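Local coordinates for protein glucose-6-phosphate 1-dehydrogenase (Kluyveromyces lactis, PDB 7E6I) that catalyses the NADP+-dependent oxidation of glucose 6-phosphate to 6-phosphogluconolactone, the first step of the oxidative pentose phosphate pathway, at residues Trp207-Ile212 and Ala324-Asp329; Gln213-Val218 and Asp329-Val334; Asp284-Gln289 and Asp469-Phe474; Arg349-Arg354 and Gly479-Lys484; Leu380-Lys385 and Thr396-Thr401. One frame throughout, in Å; residues are numbered along the deposited sequence.

Contact 1. Residues Trp207-Ile212 and Ala324-Asp329; sequences WNKENI and ANERWD
The two loops that lead into strands 212-220 and 333-338 of the large mixed sheet clasp each other through Lys209 and Arg327, each reaching for a backbone carbonyl opposite. Lys209 NZ donates to Glu326 O at 2.8 Å, and a turn in the last torsion (chi4 -72°) sets the ammonium there. The same nitrogen makes a salt bridge with Glu210 OE2 at 2.6 Å. Backbone Lys209 N donates to Arg327 O at 2.7 Å. In return, Arg327 NH1 donates to Trp207 O at 2.9 Å, with that oxygen in the guanidinium plane; a water accepts from both NH1 and Asn208 ND2, while Arg327 NH2 makes a salt bridge with Glu256. Trp207 CD1 meets the edge of the Trp328 ring at CZ2, 3.5 Å away, the two side chains slanting across each other with their planes turned by 79°. Ile212 CD1 reaches the same edge. The indole nitrogens of Trp207 and Trp328 donate to the carbonyls of Leu253 and Thr254. An alanine in place of Lys209 would probably leave Glu326 O and the Glu210 carboxylate without the ammonium they share. Here two long cationic side chains hold main-chain oxygens of loops that form no strand ladder, beside a buried tryptophan pair.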
# COMPACT_ATOMS: atom_id res chain seq x y z
N TRP A 207 -2.89 -7.37 23.42
CA TRP A 207 -2.73 -6.33 22.40
C TRP A 207 -3.22 -5.00 22.97
O TRP A 207 -4.24 -4.44 22.56
CB TRP A 207 -3.50 -6.72 21.16
CG TRP A 207 -2.96 -6.17 19.92
CD1 TRP A 207 -3.24 -4.95 19.36
CD2 TRP A 207 -2.06 -6.82 19.02
NE1 TRP A 207 -2.56 -4.81 18.18
CE2 TRP A 207 -1.83 -5.95 17.95
CE3 TRP A 207 -1.43 -8.06 19.04
CZ2 TRP A 207 -0.98 -6.28 16.89
CZ3 TRP A 207 -0.58 -8.39 17.98
CH2 TRP A 207 -0.36 -7.49 16.93
N ASN A 208 -2.46 -4.50 23.94
CA ASN A 208 -2.92 -3.35 24.70
C ASN A 208 -1.72 -2.79 25.45
O ASN A 208 -0.67 -3.44 25.56
CB ASN A 208 -4.06 -3.74 25.66
CG ASN A 208 -3.75 -5.02 26.43
OD1 ASN A 208 -2.71 -5.10 27.10
ND2 ASN A 208 -4.61 -6.03 26.31
N LYS A 209 -1.89 -1.58 25.98
CA LYS A 209 -0.83 -0.93 26.73
C LYS A 209 -0.41 -1.73 27.96
O LYS A 209 0.70 -1.52 28.47
CB LYS A 209 -1.25 0.48 27.13
CG LYS A 209 -2.28 0.53 28.24
CD LYS A 209 -2.96 1.89 28.31
CE LYS A 209 -3.84 1.98 29.55
NZ LYS A 209 -5.04 1.14 29.42
N GLU A 210 -1.26 -2.63 28.46
CA GLU A 210 -0.87 -3.41 29.63
C GLU A 210 0.19 -4.45 29.29
O GLU A 210 0.88 -4.92 30.19
CB GLU A 210 -2.11 -4.09 30.25
CG GLU A 210 -3.06 -3.13 31.01
CD GLU A 210 -3.95 -2.29 30.07
OE1 GLU A 210 -4.26 -2.75 28.95
OE2 GLU A 210 -4.34 -1.16 30.45
N ASN A 211 0.35 -4.81 28.02
CA ASN A 211 1.25 -5.89 27.66
C ASN A 211 2.22 -5.56 26.54
O ASN A 211 3.13 -6.36 26.29
CB ASN A 211 0.45 -7.14 27.25
CG ASN A 211 -0.37 -7.71 28.40
OD1 ASN A 211 0.15 -8.45 29.24
ND2 ASN A 211 -1.65 -7.38 28.44
N ILE A 212 2.07 -4.42 25.86
CA ILE A 212 2.93 -4.07 24.74
C ILE A 212 3.83 -2.91 25.15
O ILE A 212 3.36 -1.85 25.59
CB ILE A 212 2.11 -3.76 23.48
CG1 ILE A 212 1.57 -5.07 22.91
CG2 ILE A 212 2.96 -2.99 22.43
CD1 ILE A 212 0.62 -4.90 21.72
N ALA A 324 -3.69 8.47 21.63
CA ALA A 324 -4.28 8.83 22.91
C ALA A 324 -5.66 8.18 23.04
O ALA A 324 -6.70 8.82 22.91
CB ALA A 324 -4.36 10.35 23.03
N ASN A 325 -5.66 6.88 23.30
CA ASN A 325 -6.91 6.23 23.67
C ASN A 325 -6.60 5.17 24.71
O ASN A 325 -5.46 4.99 25.14
CB ASN A 325 -7.67 5.66 22.46
CG ASN A 325 -6.97 4.51 21.77
OD1 ASN A 325 -6.06 3.86 22.31
ND2 ASN A 325 -7.41 4.22 20.53
N GLU A 326 -7.65 4.45 25.12
CA GLU A 326 -7.54 3.54 26.24
C GLU A 326 -6.60 2.37 25.94
O GLU A 326 -5.86 1.91 26.84
CB GLU A 326 -8.91 3.03 26.63
CG GLU A 326 -8.87 2.11 27.82
CD GLU A 326 -10.18 2.07 28.56
OE1 GLU A 326 -11.11 1.39 28.07
OE2 GLU A 326 -10.26 2.72 29.63
N ARG A 327 -6.61 1.86 24.70
CA ARG A 327 -5.79 0.70 24.38
C ARG A 327 -4.31 1.06 24.30
O ARG A 327 -3.45 0.27 24.70
CB ARG A 327 -6.26 0.06 23.06
CG ARG A 327 -5.41 -1.15 22.62
CD ARG A 327 -5.98 -1.82 21.37
NE ARG A 327 -7.40 -2.06 21.55
CZ ARG A 327 -7.91 -3.11 22.19
NH1 ARG A 327 -7.09 -4.06 22.67
NH2 ARG A 327 -9.22 -3.23 22.35
N TRP A 328 -3.99 2.26 23.81
CA TRP A 328 -2.62 2.57 23.39
C TRP A 328 -1.94 3.66 24.18
O TRP A 328 -0.78 3.99 23.90
CB TRP A 328 -2.61 2.94 21.90
CG TRP A 328 -3.00 1.77 21.03
CD1 TRP A 328 -4.08 1.68 20.22
CD2 TRP A 328 -2.30 0.54 20.92
NE1 TRP A 328 -4.10 0.46 19.59
CE2 TRP A 328 -3.01 -0.26 20.00
CE3 TRP A 328 -1.12 0.03 21.50
CZ2 TRP A 328 -2.61 -1.56 19.66
CZ3 TRP A 328 -0.71 -1.26 21.15
CH2 TRP A 328 -1.47 -2.04 20.24
N ASP A 329 -2.60 4.21 25.18
CA ASP A 329 -2.09 5.38 25.87
C ASP A 329 -0.70 5.14 26.45
O ASP A 329 -0.51 4.25 27.29
CB ASP A 329 -3.08 5.77 26.96
CG ASP A 329 -2.67 7.00 27.66
OD1 ASP A 329 -2.34 7.99 26.97
OD2 ASP A 329 -2.65 6.97 28.90
O HOH W 1 -7.28 -6.42 24.78

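Contact 2. Residues Gln213-Val218 and Asp329-Val334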
# COMPACT_ATOMS: atom_id res chain seq x y z
N GLN A 213 5.14 -3.13 25.02
CA GLN A 213 6.19 -2.16 25.31
C GLN A 213 6.49 -1.25 24.12
O GLN A 213 6.89 -0.10 24.30
CB GLN A 213 7.48 -2.92 25.63
CG GLN A 213 8.16 -2.53 26.85
CD GLN A 213 9.29 -3.47 27.19
OE1 GLN A 213 9.20 -4.20 28.16
NE2 GLN A 213 10.36 -3.46 26.40
N SER A 214 6.34 -1.78 22.91
CA SER A 214 6.92 -1.16 21.72
C SER A 214 6.27 -1.73 20.48
O SER A 214 6.19 -2.96 20.31
CB SER A 214 8.42 -1.40 21.70
OG SER A 214 8.95 -1.09 20.44
N VAL A 215 5.84 -0.84 19.59
CA VAL A 215 5.34 -1.19 18.27
C VAL A 215 6.23 -0.54 17.23
O VAL A 215 6.52 0.66 17.33
CB VAL A 215 3.89 -0.73 18.09
CG1 VAL A 215 3.40 -1.04 16.68
CG2 VAL A 215 3.02 -1.36 19.18
N GLN A 216 6.64 -1.30 16.22
CA GLN A 216 7.50 -0.83 15.14
C GLN A 216 6.95 -1.30 13.80
O GLN A 216 6.64 -2.49 13.64
CB GLN A 216 8.92 -1.37 15.29
CG GLN A 216 9.78 -0.69 16.33
CD GLN A 216 11.20 -1.24 16.31
OE1 GLN A 216 12.02 -0.84 15.47
NE2 GLN A 216 11.50 -2.18 17.21
N VAL A 217 6.83 -0.38 12.84
CA VAL A 217 6.61 -0.72 11.43
C VAL A 217 7.86 -0.31 10.66
O VAL A 217 8.30 0.83 10.77
CB VAL A 217 5.36 -0.02 10.85
CG1 VAL A 217 5.12 -0.48 9.44
CG2 VAL A 217 4.15 -0.30 11.71
N VAL A 218 8.44 -1.24 9.90
CA VAL A 218 9.80 -1.10 9.40
C VAL A 218 9.81 -1.32 7.89
O VAL A 218 9.27 -2.32 7.40
CB VAL A 218 10.75 -2.10 10.07
CG1 VAL A 218 12.13 -1.98 9.47
CG2 VAL A 218 10.80 -1.85 11.60
N ASP A 329 -2.60 4.21 25.18
CA ASP A 329 -2.09 5.38 25.87
C ASP A 329 -0.70 5.14 26.45
O ASP A 329 -0.51 4.25 27.29
CB ASP A 329 -3.08 5.77 26.96
CG ASP A 329 -2.67 7.00 27.66
OD1 ASP A 329 -2.34 7.99 26.97
OD2 ASP A 329 -2.65 6.97 28.90
N GLY A 330 0.27 5.93 26.02
CA GLY A 330 1.62 5.79 26.52
C GLY A 330 2.48 4.73 25.85
O GLY A 330 3.65 4.59 26.22
N VAL A 331 1.96 3.98 24.88
CA VAL A 331 2.78 3.02 24.16
C VAL A 331 3.56 3.77 23.09
O VAL A 331 2.95 4.37 22.19
CB VAL A 331 1.94 1.89 23.55
CG1 VAL A 331 2.82 0.91 22.81
CG2 VAL A 331 1.14 1.18 24.62
N PRO A 332 4.89 3.76 23.12
CA PRO A 332 5.64 4.45 22.06
C PRO A 332 5.58 3.65 20.77
O PRO A 332 5.85 2.45 20.76
CB PRO A 332 7.07 4.54 22.61
CG PRO A 332 7.09 3.68 23.85
CD PRO A 332 5.76 3.01 24.02
N ILE A 333 5.22 4.32 19.67
CA ILE A 333 5.13 3.71 18.35
C ILE A 333 6.18 4.36 17.45
O ILE A 333 6.33 5.58 17.44
CB ILE A 333 3.72 3.89 17.78
CG1 ILE A 333 2.73 3.11 18.64
CG2 ILE A 333 3.65 3.49 16.32
CD1 ILE A 333 1.32 3.58 18.44
N VAL A 334 6.91 3.54 16.69
CA VAL A 334 7.88 4.06 15.74
C VAL A 334 7.57 3.53 14.35
O VAL A 334 7.36 2.32 14.16
CB VAL A 334 9.32 3.71 16.15
CG1 VAL A 334 10.30 4.12 15.03
CG2 VAL A 334 9.70 4.38 17.45
O HOH W 2 8.34 1.80 19.54
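Val215 O takes the N-H of Val334 at 3.0 Å and also the CA-H of Ile333, at 3.5 Å from Ile333 CA, so an N-H and a weaker CA-H of the neighbouring strand converge on one oxygen. Val217 N then bonds Val334 O at 3.1 Å, whereas the link from Val215 N to Pro332 O is weak at 3.5 Å. Val215 thus bonds, once weakly, to the residues on either side of Ile333, the mark of a parallel pair. At Pro332 O a water donates as well, and it also lies within bonding distance of Ser214 OG. Proline suits its place: with no N-H to offer, it sets ring carbon CD against Gln213 O at 3.3 Å. Val215 and Ile333 lie on one face of the sheet. Val215 CB packs on Ile333 CG1 at 4.0 Å, and Val215 CG2, anti to the carbonyl carbon, leans toward Val331 CG1. Gln216 and Val334 share the other face, where Gln216 OE1 bonds Arg336. Gln213 and Ser214 form a classic beta bulge opposite Gln351 of strand 345-352. Helix 236-254 covers Val217 and Ile333 through Leu253 and Leu250, while Phe474 and Leu475 of helix 471-476 lie against Val334.

Contact 3. Residues Asp284-Gln289 and Asp469-Phe474; sequences DILIGQ and DGLVEF
The ring of Phe474 has Leu286 CB over one face, 4.2 Å above the plane and offset toward the rim. At its edge, near the ring plane, Ile285 N approaches Phe474 CE1 to 3.6 Å. Asp284 OD1 comes in at a slant, 3.4 Å from Phe474 CE1, its carboxylate turned only 29° from the ring plane; the other oxygen, OD2, bonds His478 NE2, and the His478 ring stacks with that of Phe474. The phenylalanine reaches the strand because its CG lies anti to the backbone N (chi1 -170°). Leu286 extends a methyl to the helix start: CD1 lies 3.8 Å from Asp469 O and equally far from Leu471 N, with Leu471 CB a little farther at 4.2 Å. Gly470 is the N-cap of helix 471-476, and its O accepts from Phe474 N. With phi at 96°, a side chain at Gly470 would collide with the Asp469 carbonyl, and its CB would lie close to Leu286 CD2. An alanine in place of Phe474 would probably uncover Leu286 CB, open a gap beside Asp284 and leave His478 without its stacking partner. Strand 285-291 and the helix meet by van der Waals contact between the two segments; the polar tie from Asp284 goes to His478, just past the helix. The weakly positive ring C-H groups at CE1 and CZ probably tolerate the nearby Asp284 carboxylate.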
# COMPACT_ATOMS: atom_id res chain seq x y z
N ASP A 284 10.75 14.44 17.94
CA ASP A 284 10.86 13.00 18.14
C ASP A 284 11.05 12.29 16.80
O ASP A 284 10.25 11.46 16.38
CB ASP A 284 9.63 12.47 18.87
CG ASP A 284 9.80 11.04 19.29
OD1 ASP A 284 10.98 10.63 19.42
OD2 ASP A 284 8.79 10.33 19.46
N ILE A 285 12.16 12.62 16.15
CA ILE A 285 12.38 12.32 14.74
C ILE A 285 13.86 12.01 14.49
O ILE A 285 14.74 12.52 15.18
CB ILE A 285 11.90 13.51 13.89
CG1 ILE A 285 10.66 13.11 13.14
CG2 ILE A 285 12.99 14.12 13.00
CD1 ILE A 285 9.44 13.67 13.78
N LEU A 286 14.12 11.15 13.52
CA LEU A 286 15.47 10.79 13.12
C LEU A 286 15.50 10.80 11.60
O LEU A 286 14.85 9.97 10.96
CB LEU A 286 15.89 9.43 13.67
CG LEU A 286 17.37 9.20 13.98
CD1 LEU A 286 17.89 7.94 13.28
CD2 LEU A 286 18.21 10.40 13.60
N ILE A 287 16.25 11.72 11.02
CA ILE A 287 16.14 12.09 9.62
C ILE A 287 17.51 11.93 8.98
O ILE A 287 18.52 12.35 9.55
CB ILE A 287 15.59 13.53 9.51
CG1 ILE A 287 14.23 13.50 8.82
CG2 ILE A 287 16.55 14.55 8.99
CD1 ILE A 287 13.25 12.75 9.65
N GLY A 288 17.56 11.26 7.83
CA GLY A 288 18.83 10.90 7.22
C GLY A 288 18.77 10.99 5.71
O GLY A 288 17.70 10.88 5.10
N GLN A 289 19.93 11.20 5.10
CA GLN A 289 20.12 11.27 3.65
C GLN A 289 21.33 10.41 3.31
O GLN A 289 22.33 10.43 4.03
CB GLN A 289 20.33 12.72 3.16
CG GLN A 289 20.40 12.88 1.65
CD GLN A 289 20.79 14.29 1.22
OE1 GLN A 289 21.97 14.57 0.94
NE2 GLN A 289 19.81 15.18 1.17
N ASP A 469 23.23 6.69 12.03
CA ASP A 469 23.61 6.90 13.42
C ASP A 469 22.42 7.41 14.21
O ASP A 469 21.64 8.24 13.73
CB ASP A 469 24.78 7.89 13.53
CG ASP A 469 26.08 7.36 12.91
OD1 ASP A 469 27.03 8.16 12.74
OD2 ASP A 469 26.14 6.15 12.61
N GLY A 470 22.29 6.92 15.44
CA GLY A 470 21.26 7.35 16.35
C GLY A 470 20.01 6.49 16.37
O GLY A 470 19.17 6.69 17.25
N LEU A 471 19.89 5.53 15.44
CA LEU A 471 18.66 4.74 15.32
C LEU A 471 18.47 3.82 16.52
O LEU A 471 17.42 3.85 17.17
CB LEU A 471 18.69 3.92 14.02
CG LEU A 471 17.36 3.46 13.40
CD1 LEU A 471 17.28 1.97 13.43
CD2 LEU A 471 16.11 4.09 14.06
N VAL A 472 19.48 3.01 16.82
CA VAL A 472 19.39 2.06 17.93
C VAL A 472 19.07 2.78 19.23
O VAL A 472 18.28 2.30 20.06
CB VAL A 472 20.70 1.25 18.02
CG1 VAL A 472 20.92 0.74 19.41
CG2 VAL A 472 20.64 0.09 17.06
N GLU A 473 19.66 3.97 19.43
CA GLU A 473 19.34 4.82 20.57
C GLU A 473 17.90 5.32 20.50
O GLU A 473 17.18 5.33 21.51
CB GLU A 473 20.31 6.02 20.58
CG GLU A 473 21.06 6.32 21.86
CD GLU A 473 22.26 7.29 21.63
OE1 GLU A 473 23.41 6.82 21.41
OE2 GLU A 473 22.05 8.53 21.66
N PHE A 474 17.47 5.76 19.31
CA PHE A 474 16.09 6.18 19.11
C PHE A 474 15.11 5.07 19.50
O PHE A 474 14.10 5.32 20.17
CB PHE A 474 15.90 6.61 17.65
CG PHE A 474 14.58 7.29 17.35
CD1 PHE A 474 14.44 8.67 17.49
CD2 PHE A 474 13.49 6.56 16.87
CE1 PHE A 474 13.23 9.30 17.19
CE2 PHE A 474 12.29 7.19 16.57
CZ PHE A 474 12.16 8.56 16.73

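Contact 4. Residues Arg349-Arg354 and Gly479-Lys484; sequences RIQFRR and GYTFSK
Two hydrogen bonds join the side-chain amide of Gln351 to the backbone of Thr481. Gln351 OE1 accepts from Thr481 N at 2.7 Å on a lone pair, and Gln351 NE2 donates to Thr481 O at 2.8 Å, almost straight at 176°. A glutamine suits the place because its amide offers one acceptor and one donor side by side, matching the peptide groups of a single residue; NE2 also donates to Glu367. Strand 345-352 of the mixed sheet is in this way tied to the tail that follows helix 471-476, close to the second NADP+ site, to which Arg349 is assigned by similarity. Stacking comes next: the Gln351 amide lies 6° from parallel over the Tyr480 ring, with NE2 3.7 Å above its plane and toward the rim. Van der Waals contact adds Arg349 CD, 3.9 Å from Tyr480 CE1 and oblique to the ring, while the guanidinium stands at 90° to it. Counter-charges come from outside the two segments: Glu347 and Glu367 make salt bridges with Arg349, and Glu367 also bonds Tyr480 OH.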
# COMPACT_ATOMS: atom_id res chain seq x y z
N ARG A 349 7.24 -5.23 14.15
CA ARG A 349 7.90 -5.79 15.33
C ARG A 349 7.18 -5.28 16.57
O ARG A 349 7.08 -4.07 16.77
CB ARG A 349 9.38 -5.43 15.37
CG ARG A 349 10.20 -6.17 16.42
CD ARG A 349 11.68 -5.79 16.29
NE ARG A 349 12.23 -6.37 15.07
CZ ARG A 349 12.69 -7.61 15.01
NH1 ARG A 349 12.70 -8.37 16.11
NH2 ARG A 349 13.15 -8.09 13.85
N ILE A 350 6.71 -6.19 17.40
CA ILE A 350 5.97 -5.83 18.60
C ILE A 350 6.67 -6.48 19.78
O ILE A 350 6.88 -7.70 19.78
CB ILE A 350 4.50 -6.27 18.50
CG1 ILE A 350 3.81 -5.35 17.49
CG2 ILE A 350 3.85 -6.19 19.86
CD1 ILE A 350 2.51 -5.82 17.01
N GLN A 351 7.10 -5.68 20.74
CA GLN A 351 7.75 -6.18 21.94
C GLN A 351 6.78 -6.12 23.11
O GLN A 351 6.15 -5.08 23.35
CB GLN A 351 9.01 -5.38 22.29
CG GLN A 351 9.90 -6.18 23.20
CD GLN A 351 11.25 -5.53 23.45
OE1 GLN A 351 11.32 -4.37 23.79
NE2 GLN A 351 12.32 -6.31 23.32
N PHE A 352 6.67 -7.21 23.85
CA PHE A 352 5.74 -7.28 24.97
C PHE A 352 6.44 -6.98 26.29
O PHE A 352 7.67 -7.03 26.40
CB PHE A 352 5.06 -8.65 24.99
CG PHE A 352 4.20 -8.88 23.78
CD1 PHE A 352 2.87 -8.45 23.76
CD2 PHE A 352 4.71 -9.49 22.64
CE1 PHE A 352 2.07 -8.65 22.65
CE2 PHE A 352 3.91 -9.68 21.52
CZ PHE A 352 2.60 -9.27 21.53
N ARG A 353 5.64 -6.63 27.29
CA ARG A 353 6.18 -6.24 28.58
C ARG A 353 6.63 -7.44 29.39
O ARG A 353 6.13 -8.56 29.21
CB ARG A 353 5.14 -5.47 29.39
CG ARG A 353 4.93 -4.08 28.94
CD ARG A 353 3.98 -3.37 29.88
NE ARG A 353 3.40 -2.22 29.21
CZ ARG A 353 4.00 -1.04 29.06
NH1 ARG A 353 5.23 -0.84 29.55
NH2 ARG A 353 3.37 -0.06 28.41
N ARG A 354 7.57 -7.21 30.29
CA ARG A 354 7.94 -8.16 31.32
C ARG A 354 7.39 -7.70 32.66
O ARG A 354 7.22 -6.49 32.90
CB ARG A 354 9.46 -8.32 31.40
CG ARG A 354 10.02 -9.41 30.48
CD ARG A 354 10.06 -10.83 31.14
NE ARG A 354 8.74 -11.48 31.28
CZ ARG A 354 8.19 -12.29 30.36
NH1 ARG A 354 8.81 -12.58 29.23
NH2 ARG A 354 6.99 -12.80 30.58
N GLY A 479 11.00 2.55 23.99
CA GLY A 479 10.50 1.40 24.70
C GLY A 479 11.02 0.07 24.21
O GLY A 479 10.60 -0.96 24.75
N TYR A 480 11.90 0.04 23.23
CA TYR A 480 12.45 -1.23 22.79
C TYR A 480 13.62 -1.65 23.68
O TYR A 480 14.57 -0.90 23.89
CB TYR A 480 12.89 -1.18 21.34
CG TYR A 480 13.18 -2.56 20.83
CD1 TYR A 480 12.14 -3.39 20.41
CD2 TYR A 480 14.47 -3.06 20.81
CE1 TYR A 480 12.38 -4.67 19.96
CE2 TYR A 480 14.72 -4.34 20.35
CZ TYR A 480 13.67 -5.14 19.93
OH TYR A 480 13.91 -6.41 19.48
N THR A 481 13.54 -2.87 24.20
CA THR A 481 14.55 -3.42 25.09
C THR A 481 15.41 -4.36 24.25
O THR A 481 14.90 -5.35 23.70
CB THR A 481 13.89 -4.14 26.26
OG1 THR A 481 13.42 -3.15 27.19
CG2 THR A 481 14.86 -5.09 26.97
N PHE A 482 16.69 -4.04 24.10
CA PHE A 482 17.55 -4.90 23.32
C PHE A 482 18.02 -6.05 24.20
O PHE A 482 18.06 -5.93 25.43
CB PHE A 482 18.74 -4.12 22.74
CG PHE A 482 18.36 -3.18 21.63
CD1 PHE A 482 18.26 -3.64 20.31
CD2 PHE A 482 18.10 -1.85 21.88
CE1 PHE A 482 17.88 -2.79 19.28
CE2 PHE A 482 17.73 -0.99 20.86
CZ PHE A 482 17.62 -1.46 19.55
N SER A 483 18.35 -7.17 23.57
CA SER A 483 18.72 -8.36 24.33
C SER A 483 19.87 -9.06 23.63
O SER A 483 20.28 -8.69 22.53
CB SER A 483 17.53 -9.31 24.52
OG SER A 483 16.71 -9.37 23.36
N LYS A 484 20.40 -10.10 24.29
CA LYS A 484 21.38 -10.99 23.67
C LYS A 484 20.72 -11.78 22.54
O LYS A 484 21.39 -12.21 21.59
CB LYS A 484 21.98 -11.94 24.70
CG LYS A 484 22.69 -11.26 25.86
CD LYS A 484 24.17 -11.59 25.87
CE LYS A 484 24.61 -12.00 27.27
NZ LYS A 484 26.10 -12.16 27.39

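Contact 5. Residues Leu380-Lys385 and Thr396-Thr401; sequences LKCNAK and TELDLT
Leu380 and Leu398 face each other directly across two antiparallel strands, their CB atoms 4.4 Å apart, on the sheet face they share with Cys382 and Thr396. Diagonally, Cys382 SG, set anti to its carbonyl carbon (chi1 -61°), reaches Leu398 CD1 at 4.0 Å. In the same diagonal sense, one pair further along, Leu380 CD1 meets Leu400 CD1 at 4.2 Å, the two side chains slanting past one another. Leucines and a small thiol suit this row, since they pack by carbon and sulphur. Lys381 and Glu397 form a non-hydrogen-bonded pair whose side chains lie on the other face; Glu397 OE1 bonds a Tris molecule there, probably from the crystallisation liquor. Backbone bonds fix the register. Leu380 N donates to Leu398 O at 3.1 Å and Leu398 N to Leu380 O at 2.9 Å. Cys382 N donates to Thr396 O and Thr396 N to Cys382 O, both at 2.7 Å. The local strand axes stand at 134°, a strong twist. This is a beta hairpin, strands 377-385 and 393-401, at the edge of the mixed sheet; its Leu380, Lys381, Asp399, Leu400 and Thr401 are assigned by similarity to the second NADP+ site.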
# COMPACT_ATOMS: atom_id res chain seq x y z
N LEU A 380 7.64 -15.75 16.70
CA LEU A 380 7.36 -15.44 18.10
C LEU A 380 8.56 -15.84 18.94
O LEU A 380 8.98 -17.00 18.92
CB LEU A 380 6.11 -16.16 18.60
CG LEU A 380 4.76 -15.83 17.96
CD1 LEU A 380 4.60 -16.63 16.70
CD2 LEU A 380 3.59 -16.14 18.90
N LYS A 381 9.11 -14.87 19.65
CA LYS A 381 10.14 -15.16 20.63
C LYS A 381 9.46 -15.64 21.90
O LYS A 381 8.64 -14.91 22.49
CB LYS A 381 10.98 -13.91 20.87
CG LYS A 381 12.22 -14.15 21.68
CD LYS A 381 13.21 -13.06 21.46
CE LYS A 381 14.23 -13.02 22.55
NZ LYS A 381 14.67 -11.63 22.74
N CYS A 382 9.75 -16.87 22.32
CA CYS A 382 9.07 -17.49 23.45
C CYS A 382 10.08 -17.99 24.46
O CYS A 382 11.29 -18.02 24.22
CB CYS A 382 8.17 -18.64 23.01
SG CYS A 382 6.85 -18.17 21.86
N ASN A 383 9.56 -18.40 25.61
CA ASN A 383 10.35 -18.86 26.73
C ASN A 383 9.87 -20.24 27.13
O ASN A 383 8.69 -20.56 27.02
CB ASN A 383 10.24 -17.90 27.90
CG ASN A 383 10.98 -16.62 27.65
OD1 ASN A 383 12.16 -16.64 27.30
ND2 ASN A 383 10.28 -15.49 27.77
N ALA A 384 10.80 -21.06 27.59
CA ALA A 384 10.45 -22.42 27.95
C ALA A 384 11.54 -22.97 28.84
O ALA A 384 12.71 -22.57 28.74
CB ALA A 384 10.25 -23.31 26.72
N LYS A 385 11.14 -23.87 29.72
CA LYS A 385 12.10 -24.59 30.54
C LYS A 385 13.03 -25.44 29.66
O LYS A 385 12.59 -26.09 28.71
CB LYS A 385 11.38 -25.46 31.55
CG LYS A 385 12.24 -25.87 32.73
CD LYS A 385 11.63 -27.04 33.47
CE LYS A 385 11.99 -28.36 32.78
NZ LYS A 385 13.18 -28.98 33.40
N THR A 396 13.05 -19.52 22.75
CA THR A 396 12.73 -20.31 21.58
C THR A 396 12.11 -19.38 20.56
O THR A 396 11.24 -18.58 20.90
CB THR A 396 11.75 -21.41 21.97
OG1 THR A 396 12.40 -22.31 22.89
CG2 THR A 396 11.27 -22.16 20.74
N GLU A 397 12.57 -19.48 19.31
CA GLU A 397 11.94 -18.80 18.19
C GLU A 397 10.97 -19.75 17.51
O GLU A 397 11.39 -20.77 16.95
CB GLU A 397 12.99 -18.33 17.19
CG GLU A 397 13.07 -16.83 17.03
CD GLU A 397 13.94 -16.43 15.85
OE1 GLU A 397 15.09 -15.99 16.09
OE2 GLU A 397 13.47 -16.55 14.69
N LEU A 398 9.68 -19.44 17.55
CA LEU A 398 8.68 -20.22 16.85
C LEU A 398 8.49 -19.67 15.44
O LEU A 398 8.27 -18.47 15.26
CB LEU A 398 7.35 -20.21 17.60
CG LEU A 398 7.36 -20.98 18.93
CD1 LEU A 398 5.93 -21.24 19.42
CD2 LEU A 398 8.17 -22.28 18.81
N ASP A 399 8.60 -20.56 14.45
CA ASP A 399 8.51 -20.22 13.04
C ASP A 399 7.13 -20.60 12.52
O ASP A 399 6.77 -21.78 12.49
CB ASP A 399 9.55 -20.99 12.23
CG ASP A 399 10.70 -20.15 11.81
OD1 ASP A 399 11.00 -19.18 12.53
OD2 ASP A 399 11.32 -20.46 10.76
N LEU A 400 6.37 -19.62 12.07
CA LEU A 400 5.16 -19.88 11.30
C LEU A 400 5.41 -19.40 9.87
O LEU A 400 4.86 -18.40 9.41
CB LEU A 400 3.97 -19.20 11.94
CG LEU A 400 3.34 -19.81 13.17
CD1 LEU A 400 4.34 -20.03 14.29
CD2 LEU A 400 2.26 -18.87 13.65
N THR A 401 6.31 -20.10 9.19
CA THR A 401 6.62 -19.75 7.81
C THR A 401 5.41 -20.09 6.95
O THR A 401 4.90 -21.21 6.98
CB THR A 401 7.87 -20.50 7.33
OG1 THR A 401 9.02 -19.66 7.50
CG2 THR A 401 7.75 -20.88 5.85

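From the N terminus, 207-212 and 213-218 run on consecutively, and their partners 324-329 and 329-334 overlap at Asp329. Contacts 1 and 2 therefore close two long, crossing loops that bring strands 212-220 and 333-338 together. Contact 3 opens within both loops at 284-289 and closes only at 469-474, crossing each and bringing a helix onto the sheet. Contact 4 opens after contacts 1 and 2 have closed, crosses contact 3 and ends at the C-terminal tail. Contact 5, a short hairpin, lies wholly within the spans of contacts 3 and 4. Contacts 2 to 5 all reach the mixed sheet, while contact 1 ties mainly the loops that lead into it and touches contacts 2 and 4.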